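Local coordinates for protein Afp1 (Serratia entomophila, PDB 6RBN) that probably builds the inner tube of the anti-feeding prophage, a contractile injection system in which a sheath surrounds a tube related to phage T4 gp19, at residues S113-S119 / I137-R143. Numbering follows the deposited sequence.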
loop_
_atom_site.group_PDB
_atom_site.type_symbol
_atom_site.label_atom_id
_atom_site.label_comp_id
_atom_site.label_asym_id
_atom_site.label_seq_id
_atom_site.Cartn_x
_atom_site.Cartn_y
_atom_site.Cartn_z
ATOM N N SER A 113 9.851 -52.716 24.853
ATOM C CA SER A 113 10.495 -53.907 25.400
ATOM C C SER A 113 11.263 -54.708 24.350
ATOM O O SER A 113 12.483 -54.866 24.452
ATOM C CB SER A 113 9.455 -54.784 26.085
ATOM O OG SER A 113 10.043 -55.964 26.597
ATOM N N ASN A 114 10.573 -55.247 23.346
ATOM C CA ASN A 114 11.222 -56.098 22.342
ATOM C C ASN A 114 10.765 -55.641 20.964
ATOM O O ASN A 114 9.768 -56.137 20.436
ATOM C CB ASN A 114 10.913 -57.571 22.563
ATOM C CG ASN A 114 11.645 -58.150 23.745
ATOM O OD1 ASN A 114 12.817 -57.859 23.967
ATOM N ND2 ASN A 114 10.960 -58.989 24.508
ATOM N N ALA A 115 11.508 -54.716 20.376
ATOM C CA ALA A 115 11.165 -54.164 19.077
ATOM C C ALA A 115 12.014 -54.807 17.991
ATOM O O ALA A 115 13.200 -55.067 18.190
ATOM C CB ALA A 115 11.352 -52.649 19.066
ATOM N N PHE A 116 11.393 -55.066 16.845
ATOM C CA PHE A 116 12.088 -55.587 15.681
ATOM C C PHE A 116 11.458 -54.959 14.448
ATOM O O PHE A 116 10.262 -54.649 14.465
ATOM C CB PHE A 116 12.031 -57.126 15.628
ATOM C CG PHE A 116 10.653 -57.703 15.452
ATOM C CD1 PHE A 116 9.851 -57.952 16.549
ATOM C CD2 PHE A 116 10.192 -58.060 14.196
ATOM C CE1 PHE A 116 8.599 -58.496 16.391
ATOM C CE2 PHE A 116 8.943 -58.601 14.038
ATOM C CZ PHE A 116 8.149 -58.822 15.137
ATOM N N PRO A 117 12.224 -54.740 13.381
ATOM C CA PRO A 117 11.674 -54.027 12.224
ATOM C C PRO A 117 10.773 -54.901 11.373
ATOM O O PRO A 117 11.035 -56.085 11.155
ATOM C CB PRO A 117 12.925 -53.610 11.446
ATOM C CG PRO A 117 13.927 -54.614 11.804
ATOM C CD PRO A 117 13.671 -54.972 13.228
ATOM N N THR A 118 9.693 -54.297 10.888
ATOM C CA THR A 118 8.816 -54.943 9.932
ATOM C C THR A 118 8.786 -54.254 8.579
ATOM O O THR A 118 8.367 -54.878 7.602
ATOM C CB THR A 118 7.382 -55.029 10.477
ATOM O OG1 THR A 118 6.877 -53.710 10.705
ATOM C CG2 THR A 118 7.348 -55.799 11.774
ATOM N N SER A 119 9.224 -53.001 8.487
ATOM C CA SER A 119 9.252 -52.308 7.209
ATOM C C SER A 119 10.324 -51.231 7.244
ATOM O O SER A 119 10.708 -50.751 8.309
ATOM C CB SER A 119 7.895 -51.691 6.870
ATOM O OG SER A 119 7.613 -50.596 7.712
ATOM N N ILE A 137 11.042 -46.295 9.316
ATOM C CA ILE A 137 11.041 -47.680 9.769
ATOM C C ILE A 137 9.882 -47.888 10.735
ATOM O O ILE A 137 9.573 -47.013 11.553
ATOM C CB ILE A 137 12.407 -48.054 10.395
ATOM C CG1 ILE A 137 12.484 -49.532 10.772
ATOM C CG2 ILE A 137 12.779 -47.166 11.574
ATOM C CD1 ILE A 137 13.886 -50.004 11.041
ATOM N N THR A 138 9.194 -49.018 10.599
ATOM C CA THR A 138 8.149 -49.400 11.533
ATOM C C THR A 138 8.605 -50.609 12.334
ATOM O O THR A 138 9.286 -51.496 11.818
ATOM C CB THR A 138 6.829 -49.730 10.846
ATOM O OG1 THR A 138 7.009 -50.849 9.976
ATOM C CG2 THR A 138 6.335 -48.552 10.046
ATOM N N LEU A 139 8.211 -50.632 13.597
ATOM C CA LEU A 139 8.678 -51.626 14.544
ATOM C C LEU A 139 7.483 -52.333 15.158
ATOM O O LEU A 139 6.421 -51.738 15.350
ATOM C CB LEU A 139 9.515 -50.979 15.641
ATOM C CG LEU A 139 10.768 -50.222 15.205
ATOM C CD1 LEU A 139 11.345 -49.501 16.390
ATOM C CD2 LEU A 139 11.790 -51.149 14.619
ATOM N N MET A 140 7.665 -53.611 15.458
ATOM C CA MET A 140 6.680 -54.405 16.174
ATOM C C MET A 140 7.214 -54.695 17.565
ATOM O O MET A 140 8.315 -55.230 17.711
ATOM C CB MET A 140 6.384 -55.708 15.437
ATOM C CG MET A 140 5.353 -56.596 16.113
ATOM S SD MET A 140 3.678 -55.946 16.086
ATOM C CE MET A 140 3.249 -56.260 14.378
ATOM N N ALA A 141 6.441 -54.340 18.583
ATOM C CA ALA A 141 6.872 -54.545 19.958
ATOM C C ALA A 141 5.821 -55.316 20.733
ATOM O O ALA A 141 4.859 -55.815 20.147
ATOM C CB ALA A 141 7.154 -53.210 20.631
ATOM N N ASP A 142 5.984 -55.415 22.049
ATOM C CA ASP A 142 5.033 -56.170 22.852
ATOM C C ASP A 142 4.452 -55.373 24.014
ATOM O O ASP A 142 3.311 -55.622 24.418
ATOM C CB ASP A 142 5.688 -57.455 23.348
ATOM C CG ASP A 142 7.029 -57.213 23.951
ATOM O OD1 ASP A 142 7.488 -56.061 23.871
ATOM O OD2 ASP A 142 7.629 -58.164 24.488
ATOM N N ARG A 143 5.202 -54.418 24.557
ATOM C CA ARG A 143 4.633 -53.521 25.552
ATOM C C ARG A 143 5.340 -52.176 25.495
ATOM O O ARG A 143 6.461 -52.059 25.002
ATOM C CB ARG A 143 4.714 -54.093 26.970
ATOM C CG ARG A 143 6.105 -54.163 27.526
ATOM C CD ARG A 143 6.125 -54.773 28.906
ATOM N NE ARG A 143 7.475 -54.779 29.458
ATOM C CZ ARG A 143 8.355 -55.755 29.267
ATOM N NH1 ARG A 143 9.561 -55.679 29.806
ATOM N NH2 ARG A 143 8.024 -56.817 28.546
#
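Start at the hydroxyls: Thr138 OG1 hydrogen-bonds to Ser119 OG at a very short 2.4 Å and to Thr118 OG1 at 3.0 Å. Two consecutive residues reach one threonine because a beta bulge at Thr118 shifts the register by one. Two main-chain bonds make the bulge itself: Thr118 N to Thr138 O at 3.0 Å and Thr138 N to Ser119 O at 3.2 Å. Next along is the hydrogen-bonded antiparallel pair Phe116–Met140, with Met140 N to Phe116 O at 3.0 Å and Phe116 N to Met140 O at 3.2 Å. Past the end of strand 137-140 a side chain takes over: Asp142 OD1 accepts from Asn114 N at 3.2 Å, just where the chain turns a corner at Ser113 and Asn114.

The two sheet faces differ. On one, Met140 CB sits over the Phe116 ring, a CH-pi contact 4.0 Å from the centroid; a second Afp1 subunit packs there, placing Lys54 on Phe116 and Thr42 on Met140. On the other, Pro117 CB meets Ile137 CD1 at 3.8 Å and Ala115 CB meets Leu139 CD1 at 4.1 Å, while Trp80 of helix 78-81 covers Pro117 and Leu139.

The chemistry thus runs from an apolar, helix-covered face to a mixed one, bearing Thr138, Ser119, Phe116 and Met140, that meets the neighbouring subunit; at Ser119 the strand also pairs in an antiparallel ladder with a strand of that subunit, consistent with the continuous beta structure of gp19-like tail tubes.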